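Local coordinates for Non-structural protein (Porcine reproductive and respiratory syndrome virus, PDB 3IFU), which is the leader protease Nsp1alpha, a zinc-binding papain-like cysteine protease cut from the viral polyprotein, and probably suppresses the host's interferon-beta response, at residues L29-L37 and V46-E54; Y122-P130 and K169-E177. All blocks are in the same frame, centred on the assembly; numbering follows the deposited sequence.

Interaction 1 (L29-L37 and V46-E54)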
loop_
_atom_site.group_PDB
_atom_site.type_symbol
_atom_site.label_atom_id
_atom_site.label_comp_id
_atom_site.label_asym_id
_atom_site.label_seq_id
_atom_site.Cartn_x
_atom_site.Cartn_y
_atom_site.Cartn_z
ATOM N N LEU A 29 8.987 12.966 0.963
ATOM C CA LEU A 29 7.779 12.142 0.986
ATOM C C LEU A 29 6.517 12.903 1.398
ATOM O O LEU A 29 5.530 12.301 1.826
ATOM C CB LEU A 29 7.994 10.948 1.919
ATOM C CG LEU A 29 9.286 10.174 1.641
ATOM C CD1 LEU A 29 9.603 9.204 2.775
ATOM C CD2 LEU A 29 9.141 9.449 0.317
ATOM N N SER A 30 6.546 14.227 1.270
ATOM C CA SER A 30 5.390 15.043 1.616
ATOM C C SER A 30 4.669 15.433 0.339
ATOM O O SER A 30 5.297 15.548 -0.716
ATOM C CB SER A 30 5.830 16.299 2.362
ATOM O OG SER A 30 6.539 15.962 3.544
ATOM N N ALA A 31 3.357 15.632 0.433
ATOM C CA ALA A 31 2.549 16.018 -0.724
ATOM C C ALA A 31 3.121 17.256 -1.411
ATOM O O ALA A 31 3.582 18.183 -0.751
ATOM C CB ALA A 31 1.113 16.282 -0.293
ATOM N N ARG A 32 3.085 17.267 -2.737
ATOM C CA ARG A 32 3.603 18.393 -3.507
ATOM C C ARG A 32 2.518 19.281 -4.096
ATOM O O ARG A 32 1.629 18.810 -4.804
ATOM C CB ARG A 32 4.497 17.885 -4.636
ATOM C CG ARG A 32 5.967 18.090 -4.371
ATOM C CD ARG A 32 6.396 19.491 -4.741
ATOM N NE ARG A 32 7.305 19.468 -5.885
ATOM C CZ ARG A 32 8.517 18.918 -5.867
ATOM N NH1 ARG A 32 8.977 18.344 -4.765
ATOM N NH2 ARG A 32 9.269 18.942 -6.952
ATOM N N SER A 33 2.606 20.573 -3.805
ATOM C CA SER A 33 1.644 21.536 -4.321
ATOM C C SER A 33 1.957 21.889 -5.768
ATOM O O SER A 33 2.981 21.486 -6.316
ATOM C CB SER A 33 1.654 22.816 -3.477
ATOM O OG SER A 33 0.998 22.623 -2.235
ATOM N N LEU A 34 1.056 22.642 -6.387
ATOM C CA LEU A 34 1.242 23.070 -7.762
ATOM C C LEU A 34 2.340 24.110 -7.806
ATOM O O LEU A 34 2.443 24.952 -6.916
ATOM C CB LEU A 34 -0.047 23.678 -8.306
ATOM C CG LEU A 34 -1.130 22.691 -8.731
ATOM C CD1 LEU A 34 -2.474 23.405 -8.851
ATOM C CD2 LEU A 34 -0.716 22.049 -10.045
ATOM N N LEU A 35 3.163 24.046 -8.842
ATOM C CA LEU A 35 4.246 24.999 -9.008
ATOM C C LEU A 35 3.644 26.344 -9.448
ATOM O O LEU A 35 2.691 26.376 -10.232
ATOM C CB LEU A 35 5.231 24.469 -10.047
ATOM C CG LEU A 35 6.711 24.611 -9.691
ATOM C CD1 LEU A 35 6.968 24.114 -8.274
ATOM C CD2 LEU A 35 7.534 23.820 -10.693
ATOM N N PRO A 36 4.188 27.466 -8.937
ATOM C CA PRO A 36 3.780 28.853 -9.205
ATOM C C PRO A 36 3.507 29.302 -10.647
ATOM O O PRO A 36 3.200 30.473 -10.869
ATOM C CB PRO A 36 4.905 29.664 -8.568
ATOM C CG PRO A 36 5.237 28.853 -7.382
ATOM C CD PRO A 36 5.287 27.447 -7.954
ATOM N N LEU A 37 3.607 28.397 -11.621
ATOM C CA LEU A 37 3.369 28.753 -13.026
ATOM C C LEU A 37 4.513 29.609 -13.566
ATOM O O LEU A 37 4.758 29.652 -14.772
ATOM C CB LEU A 37 2.040 29.507 -13.183
ATOM C CG LEU A 37 1.771 30.224 -14.514
ATOM C CD1 LEU A 37 1.716 29.219 -15.662
ATOM C CD2 LEU A 37 0.461 30.996 -14.414
ATOM N N VAL A 46 2.222 17.522 -17.529
ATOM C CA VAL A 46 1.718 17.447 -16.156
ATOM C C VAL A 46 2.842 17.519 -15.122
ATOM O O VAL A 46 2.684 18.131 -14.062
ATOM C CB VAL A 46 0.933 16.138 -15.934
ATOM C CG1 VAL A 46 0.427 16.063 -14.502
ATOM C CG2 VAL A 46 -0.222 16.067 -16.914
ATOM N N LEU A 47 3.970 16.882 -15.431
ATOM C CA LEU A 47 5.126 16.872 -14.536
ATOM C C LEU A 47 5.642 18.289 -14.275
ATOM O O LEU A 47 5.995 18.639 -13.145
ATOM C CB LEU A 47 6.240 16.015 -15.141
ATOM C CG LEU A 47 7.516 15.884 -14.317
ATOM C CD1 LEU A 47 7.191 15.349 -12.936
ATOM C CD2 LEU A 47 8.472 14.966 -15.029
ATOM N N GLY A 48 5.674 19.098 -15.330
ATOM C CA GLY A 48 6.137 20.468 -15.211
ATOM C C GLY A 48 5.273 21.303 -14.285
ATOM O O GLY A 48 5.667 22.391 -13.875
ATOM N N LEU A 49 4.090 20.795 -13.957
ATOM C CA LEU A 49 3.189 21.510 -13.062
ATOM C C LEU A 49 3.657 21.353 -11.608
ATOM O O LEU A 49 3.135 22.004 -10.703
ATOM C CB LEU A 49 1.759 20.972 -13.211
ATOM C CG LEU A 49 1.237 20.769 -14.642
ATOM C CD1 LEU A 49 -0.171 20.200 -14.599
ATOM C CD2 LEU A 49 1.258 22.087 -15.393
ATOM N N PHE A 50 4.648 20.493 -11.389
ATOM C CA PHE A 50 5.163 20.268 -10.044
ATOM C C PHE A 50 6.687 20.204 -9.988
ATOM O O PHE A 50 7.300 20.612 -8.999
ATOM C CB PHE A 50 4.625 18.955 -9.466
ATOM C CG PHE A 50 3.126 18.848 -9.448
ATOM C CD1 PHE A 50 2.428 18.464 -10.588
ATOM C CD2 PHE A 50 2.415 19.071 -8.274
ATOM C CE1 PHE A 50 1.039 18.294 -10.556
ATOM C CE2 PHE A 50 1.029 18.906 -8.231
ATOM C CZ PHE A 50 0.340 18.516 -9.373
ATOM N N TYR A 51 7.288 19.682 -11.052
ATOM C CA TYR A 51 8.730 19.504 -11.128
ATOM C C TYR A 51 9.445 20.417 -12.120
ATOM O O TYR A 51 9.126 20.443 -13.305
ATOM C CB TYR A 51 9.018 18.051 -11.482
ATOM C CG TYR A 51 10.463 17.735 -11.759
ATOM C CD1 TYR A 51 11.410 17.767 -10.742
ATOM C CD2 TYR A 51 10.875 17.358 -13.032
ATOM C CE1 TYR A 51 12.733 17.419 -10.982
ATOM C CE2 TYR A 51 12.196 17.012 -13.285
ATOM C CZ TYR A 51 13.119 17.042 -12.255
ATOM O OH TYR A 51 14.422 16.671 -12.493
ATOM N N ARG A 52 10.437 21.144 -11.618
ATOM C CA ARG A 52 11.238 22.058 -12.422
ATOM C C ARG A 52 12.684 21.595 -12.293
ATOM O O ARG A 52 13.347 21.891 -11.298
ATOM C CB ARG A 52 11.104 23.480 -11.871
ATOM C CG ARG A 52 11.668 24.585 -12.755
ATOM C CD ARG A 52 11.546 25.940 -12.053
ATOM N NE ARG A 52 11.732 27.074 -12.956
ATOM C CZ ARG A 52 12.779 27.233 -13.762
ATOM N NH1 ARG A 52 13.753 26.329 -13.787
ATOM N NH2 ARG A 52 12.855 28.301 -14.545
ATOM N N PRO A 53 13.199 20.864 -13.295
ATOM C CA PRO A 53 14.580 20.377 -13.241
ATOM C C PRO A 53 15.620 21.484 -13.072
ATOM O O PRO A 53 15.293 22.671 -13.070
ATOM C CB PRO A 53 14.731 19.624 -14.557
ATOM C CG PRO A 53 13.848 20.396 -15.471
ATOM C CD PRO A 53 12.619 20.626 -14.626
ATOM N N GLU A 54 16.876 21.083 -12.933
ATOM C CA GLU A 54 17.977 22.020 -12.750
ATOM C C GLU A 54 18.566 22.548 -14.047
ATOM O O GLU A 54 19.001 23.699 -14.117
ATOM C CB GLU A 54 19.089 21.355 -11.936
ATOM C CG GLU A 54 18.962 21.568 -10.448
ATOM C CD GLU A 54 19.189 23.019 -10.062
ATOM O OE1 GLU A 54 19.281 23.869 -10.980
ATOM O OE2 GLU A 54 19.272 23.302 -8.845
#
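Two backbone carbonyls, Phe50 O and Leu49 O, receive the hydrogen bonds by which 29-37 holds 46-54. Arg32 turns an edge of its guanidinium to Phe50 O: NH2 donates at 3.3 Å with the oxygen in the guanidinium plane, yet the donor stands 43° out of the carbonyl plane, and NE adds a weak bond to the same atom. Bends at chi2 and chi3 turn that edge toward the carbonyl, and NH2 has its strongest hydrogen bond with Ala14 O. The second bond, Leu35 N to Leu49 O at 2.8 Å, is nearly straight (169°) and joins main chain to main chain.

Apolar contacts fill in around these bonds. Leu34 CD2 makes an off-centre CH-pi contact with the Phe50 ring, approaching obliquely, 4.2 Å from its centroid, and as far from Leu49 CB. Leu35 sends CD2 to the CB of Arg52, 3.8 Å away, the two side chains crossing at about a right angle. The Phe50 ring, with CG anti to the carbonyl carbon (chi1 -56°), brings CE2 to 3.5 Å from Arg32 O and packs on Val23.

Arginine suits its place because one planar group can serve two carbonyls. As its side chain touches Cys25, a ligand of the Cys8-Cys10-Cys25-Cys28 zinc site, the contact ties the zinc finger's metal end to the turn at 46-51, and the positive charge may favour the thiolate form of the ligands.

Interaction 2 (Y122-P130 and K169-E177)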
loop_
_atom_site.group_PDB
_atom_site.type_symbol
_atom_site.label_atom_id
_atom_site.label_comp_id
_atom_site.label_asym_id
_atom_site.label_seq_id
_atom_site.Cartn_x
_atom_site.Cartn_y
_atom_site.Cartn_z
ATOM N N TYR A 122 13.628 -8.043 -9.664
ATOM C CA TYR A 122 13.424 -9.475 -9.509
ATOM C C TYR A 122 14.304 -10.109 -8.415
ATOM O O TYR A 122 13.811 -10.870 -7.574
ATOM C CB TYR A 122 13.672 -10.189 -10.842
ATOM C CG TYR A 122 13.310 -11.655 -10.809
ATOM C CD1 TYR A 122 12.052 -12.094 -11.213
ATOM C CD2 TYR A 122 14.214 -12.603 -10.320
ATOM C CE1 TYR A 122 11.697 -13.443 -11.129
ATOM C CE2 TYR A 122 13.870 -13.950 -10.229
ATOM C CZ TYR A 122 12.613 -14.365 -10.631
ATOM O OH TYR A 122 12.273 -15.696 -10.518
ATOM N N GLU A 123 15.600 -9.801 -8.417
ATOM C CA GLU A 123 16.484 -10.398 -7.426
ATOM C C GLU A 123 16.074 -9.979 -6.016
ATOM O O GLU A 123 16.339 -10.697 -5.051
ATOM C CB GLU A 123 17.950 -10.014 -7.686
ATOM C CG GLU A 123 18.440 -8.793 -6.898
ATOM C CD GLU A 123 19.705 -9.070 -6.070
ATOM O OE1 GLU A 123 20.718 -9.511 -6.660
ATOM O OE2 GLU A 123 19.690 -8.841 -4.834
ATOM N N ARG A 124 15.416 -8.830 -5.899
ATOM C CA ARG A 124 14.997 -8.341 -4.592
ATOM C C ARG A 124 13.653 -8.879 -4.108
ATOM O O ARG A 124 13.189 -8.510 -3.023
ATOM C CB ARG A 124 15.006 -6.810 -4.577
ATOM C CG ARG A 124 16.416 -6.221 -4.452
ATOM C CD ARG A 124 16.462 -4.783 -4.926
ATOM N NE ARG A 124 17.814 -4.230 -4.935
ATOM C CZ ARG A 124 18.397 -3.619 -3.906
ATOM N NH1 ARG A 124 17.757 -3.464 -2.755
ATOM N NH2 ARG A 124 19.631 -3.155 -4.033
ATOM N N GLY A 125 13.028 -9.744 -4.903
ATOM C CA GLY A 125 11.770 -10.330 -4.476
ATOM C C GLY A 125 10.484 -10.027 -5.227
ATOM O O GLY A 125 9.434 -10.570 -4.878
ATOM N N CYS A 126 10.536 -9.173 -6.242
ATOM C CA CYS A 126 9.321 -8.861 -6.986
ATOM C C CYS A 126 9.087 -9.874 -8.103
ATOM O O CYS A 126 10.027 -10.339 -8.742
ATOM C CB CYS A 126 9.387 -7.444 -7.576
ATOM S SG CYS A 126 9.440 -6.099 -6.367
ATOM N N ARG A 127 7.822 -10.205 -8.328
ATOM C CA ARG A 127 7.440 -11.157 -9.358
ATOM C C ARG A 127 6.199 -10.624 -10.041
ATOM O O ARG A 127 5.395 -9.947 -9.403
ATOM C CB ARG A 127 7.119 -12.512 -8.724
ATOM C CG ARG A 127 8.281 -13.152 -7.960
ATOM C CD ARG A 127 9.282 -13.841 -8.897
ATOM N NE ARG A 127 10.444 -14.372 -8.180
ATOM C CZ ARG A 127 11.444 -13.633 -7.692
ATOM N NH1 ARG A 127 11.449 -12.316 -7.840
ATOM N NH2 ARG A 127 12.441 -14.216 -7.040
ATOM N N TRP A 128 6.050 -10.904 -11.334
ATOM C CA TRP A 128 4.863 -10.478 -12.071
ATOM C C TRP A 128 3.831 -11.589 -11.936
ATOM O O TRP A 128 4.186 -12.753 -11.778
ATOM C CB TRP A 128 5.163 -10.257 -13.556
ATOM C CG TRP A 128 5.897 -8.990 -13.851
ATOM C CD1 TRP A 128 7.224 -8.860 -14.151
ATOM C CD2 TRP A 128 5.352 -7.660 -13.851
ATOM N NE1 TRP A 128 7.541 -7.532 -14.336
ATOM C CE2 TRP A 128 6.411 -6.773 -14.156
ATOM C CE3 TRP A 128 4.073 -7.132 -13.620
ATOM C CZ2 TRP A 128 6.231 -5.384 -14.236
ATOM C CZ3 TRP A 128 3.892 -5.747 -13.699
ATOM C CH2 TRP A 128 4.968 -4.893 -14.004
ATOM N N TYR A 129 2.555 -11.232 -11.986
ATOM C CA TYR A 129 1.497 -12.222 -11.874
ATOM C C TYR A 129 0.360 -11.827 -12.789
ATOM O O TYR A 129 0.064 -10.636 -12.947
ATOM C CB TYR A 129 0.957 -12.292 -10.446
ATOM C CG TYR A 129 1.931 -12.799 -9.409
ATOM C CD1 TYR A 129 1.987 -14.151 -9.081
ATOM C CD2 TYR A 129 2.792 -11.924 -8.750
ATOM C CE1 TYR A 129 2.875 -14.620 -8.119
ATOM C CE2 TYR A 129 3.686 -12.380 -7.792
ATOM C CZ TYR A 129 3.726 -13.728 -7.476
ATOM O OH TYR A 129 4.615 -14.180 -6.525
ATOM N N PRO A 130 -0.277 -12.816 -13.435
ATOM C CA PRO A 130 -1.401 -12.525 -14.330
ATOM C C PRO A 130 -2.542 -12.139 -13.404
ATOM O O PRO A 130 -2.873 -12.894 -12.497
ATOM C CB PRO A 130 -1.661 -13.865 -15.011
ATOM C CG PRO A 130 -0.309 -14.526 -14.987
ATOM C CD PRO A 130 0.182 -14.205 -13.601
ATOM N N LYS A 169 5.675 -15.294 -12.984
ATOM C CA LYS A 169 6.174 -15.309 -14.355
ATOM C C LYS A 169 7.694 -15.463 -14.269
ATOM O O LYS A 169 8.325 -14.868 -13.400
ATOM C CB LYS A 169 5.838 -13.986 -15.037
ATOM C CG LYS A 169 4.725 -14.048 -16.060
ATOM C CD LYS A 169 3.446 -14.577 -15.477
ATOM C CE LYS A 169 3.070 -15.874 -16.166
ATOM N NZ LYS A 169 2.936 -15.698 -17.641
ATOM N N PRO A 170 8.305 -16.263 -15.161
ATOM C CA PRO A 170 9.762 -16.432 -15.107
ATOM C C PRO A 170 10.437 -15.068 -15.034
ATOM O O PRO A 170 9.819 -14.058 -15.357
ATOM C CB PRO A 170 10.060 -17.168 -16.401
ATOM C CG PRO A 170 8.836 -18.011 -16.578
ATOM C CD PRO A 170 7.733 -17.036 -16.276
ATOM N N GLU A 171 11.695 -15.018 -14.617
ATOM C CA GLU A 171 12.353 -13.726 -14.518
ATOM C C GLU A 171 12.638 -13.018 -15.837
ATOM O O GLU A 171 13.025 -11.854 -15.841
ATOM C CB GLU A 171 13.636 -13.837 -13.703
ATOM C CG GLU A 171 14.577 -14.918 -14.118
ATOM C CD GLU A 171 15.735 -15.027 -13.150
ATOM O OE1 GLU A 171 16.384 -13.986 -12.888
ATOM O OE2 GLU A 171 15.991 -16.146 -12.648
ATOM N N ASP A 172 12.451 -13.704 -16.955
ATOM C CA ASP A 172 12.690 -13.061 -18.242
ATOM C C ASP A 172 11.434 -12.319 -18.709
ATOM O O ASP A 172 11.489 -11.520 -19.644
ATOM C CB ASP A 172 13.123 -14.085 -19.310
ATOM C CG ASP A 172 12.835 -15.526 -18.906
ATOM O OD1 ASP A 172 13.505 -16.036 -17.978
ATOM O OD2 ASP A 172 11.938 -16.153 -19.515
ATOM N N PHE A 173 10.313 -12.569 -18.036
ATOM C CA PHE A 173 9.050 -11.944 -18.397
ATOM C C PHE A 173 8.831 -10.530 -17.875
ATOM O O PHE A 173 9.188 -10.199 -16.739
ATOM C CB PHE A 173 7.868 -12.800 -17.934
ATOM C CG PHE A 173 6.539 -12.256 -18.360
ATOM C CD1 PHE A 173 6.024 -12.557 -19.614
ATOM C CD2 PHE A 173 5.833 -11.378 -17.539
ATOM C CE1 PHE A 173 4.831 -11.992 -20.051
ATOM C CE2 PHE A 173 4.631 -10.804 -17.970
ATOM C CZ PHE A 173 4.133 -11.113 -19.230
ATOM N N CYS A 174 8.212 -9.717 -18.727
ATOM C CA CYS A 174 7.864 -8.335 -18.423
ATOM C C CYS A 174 6.681 -8.002 -19.328
ATOM O O CYS A 174 6.786 -8.102 -20.544
ATOM C CB CYS A 174 9.034 -7.390 -18.723
ATOM S SG CYS A 174 8.734 -5.657 -18.246
ATOM N N PRO A 175 5.542 -7.605 -18.747
ATOM C CA PRO A 175 4.340 -7.266 -19.519
ATOM C C PRO A 175 4.545 -6.252 -20.641
ATOM O O PRO A 175 3.796 -6.234 -21.614
ATOM C CB PRO A 175 3.385 -6.736 -18.449
ATOM C CG PRO A 175 3.790 -7.511 -17.234
ATOM C CD PRO A 175 5.298 -7.440 -17.304
ATOM N N PHE A 176 5.569 -5.420 -20.511
ATOM C CA PHE A 176 5.816 -4.374 -21.496
ATOM C C PHE A 176 7.270 -4.247 -21.940
ATOM O O PHE A 176 8.179 -4.831 -21.342
ATOM C CB PHE A 176 5.360 -3.038 -20.913
ATOM C CG PHE A 176 5.957 -2.749 -19.562
ATOM C CD1 PHE A 176 7.254 -2.262 -19.448
ATOM C CD2 PHE A 176 5.238 -3.010 -18.399
ATOM C CE1 PHE A 176 7.824 -2.042 -18.196
ATOM C CE2 PHE A 176 5.802 -2.796 -17.146
ATOM C CZ PHE A 176 7.094 -2.311 -17.044
ATOM N N GLU A 177 7.465 -3.464 -22.998
ATOM C CA GLU A 177 8.782 -3.192 -23.554
ATOM C C GLU A 177 9.076 -1.733 -23.253
ATOM O O GLU A 177 10.211 -1.342 -23.004
ATOM C CB GLU A 177 8.768 -3.400 -25.064
ATOM C CG GLU A 177 8.640 -4.841 -25.489
ATOM C CD GLU A 177 9.875 -5.625 -25.131
ATOM O OE1 GLU A 177 10.052 -5.949 -23.936
ATOM O OE2 GLU A 177 10.679 -5.897 -26.049
HETATM O O HOH W 1 8.237 -12.467 -12.510
#
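Tyr122 carries its CG anti to the backbone N (chi1 -173°), and this sets one face of its ring against Glu171, whose own CG sits between the backbone N and the carbonyl carbon (chi1 51°). The CB of Glu171 lies over the centre of the ring in a CH-pi contact, and the carboxylate follows, stacked with its plane 18° from that of the ring. Against the opposite face lies Arg127 NH1, so the tyrosine is sandwiched between a basic and an acidic side chain. That NH1 is held by Tyr122 O at 2.8 Å and by Cys126 O at 2.6 Å, which keeps the guanidinium flat against the ring.

Trp128 contributes the largest hydrophobic surface. Pro175 CD rests over one face of the indole, 3.5 Å from the centroid of the five-membered ring, and Pro175 CG continues the contact over CD2 and CE3; CD, polarised by the neighbouring nitrogen, suits an aromatic face. Trp128 CH2 meets Phe176 CE2 at 3.9 Å, with the two ring planes perpendicular. Phe173 presents its edge to Trp128 CB.

The main chains meet at Lys169, whose N donates to Trp128 O at 3.2 Å. A water extends this pairing, accepting from Trp128 N and donating to Lys169 O at 2.6 Å. The bent aliphatic chain of Lys169 crosses Pro130 at a slant, Lys169 CD 3.8 Å from Pro130 CD.

Strand 127-130, part of the papain-like cysteine protease domain, is an outermost strand, within this chain, of a four-stranded antiparallel sheet, paired through Arg127 and Tyr129 with strand 157-160. The C-terminal segment 169-177 packs against this sheet, Trp128 also touching Leu159 and Ala142, while Cys174 and Phe176 continue the packing onto Leu116 of helix 113-118.

From the N terminus, interaction 1 comes first: only eight residues separate its segments, and it closes a short loop without helix or strand inside the zinc-finger region. The chain then passes through helices 81-87, 94-108 and 113-118 before interaction 2 opens at 122-130. That second contact closes a longer loop, enclosing the other three strands of the four-stranded sheet, and brings the C-terminal segment back to strand 127-130, a few residues before the zinc ligand Met180. The two loops follow in series, neither nesting nor crossing. Their centres lie 31 Å apart, on opposite sides of the chain's centre, and both contacts touch the second subunit.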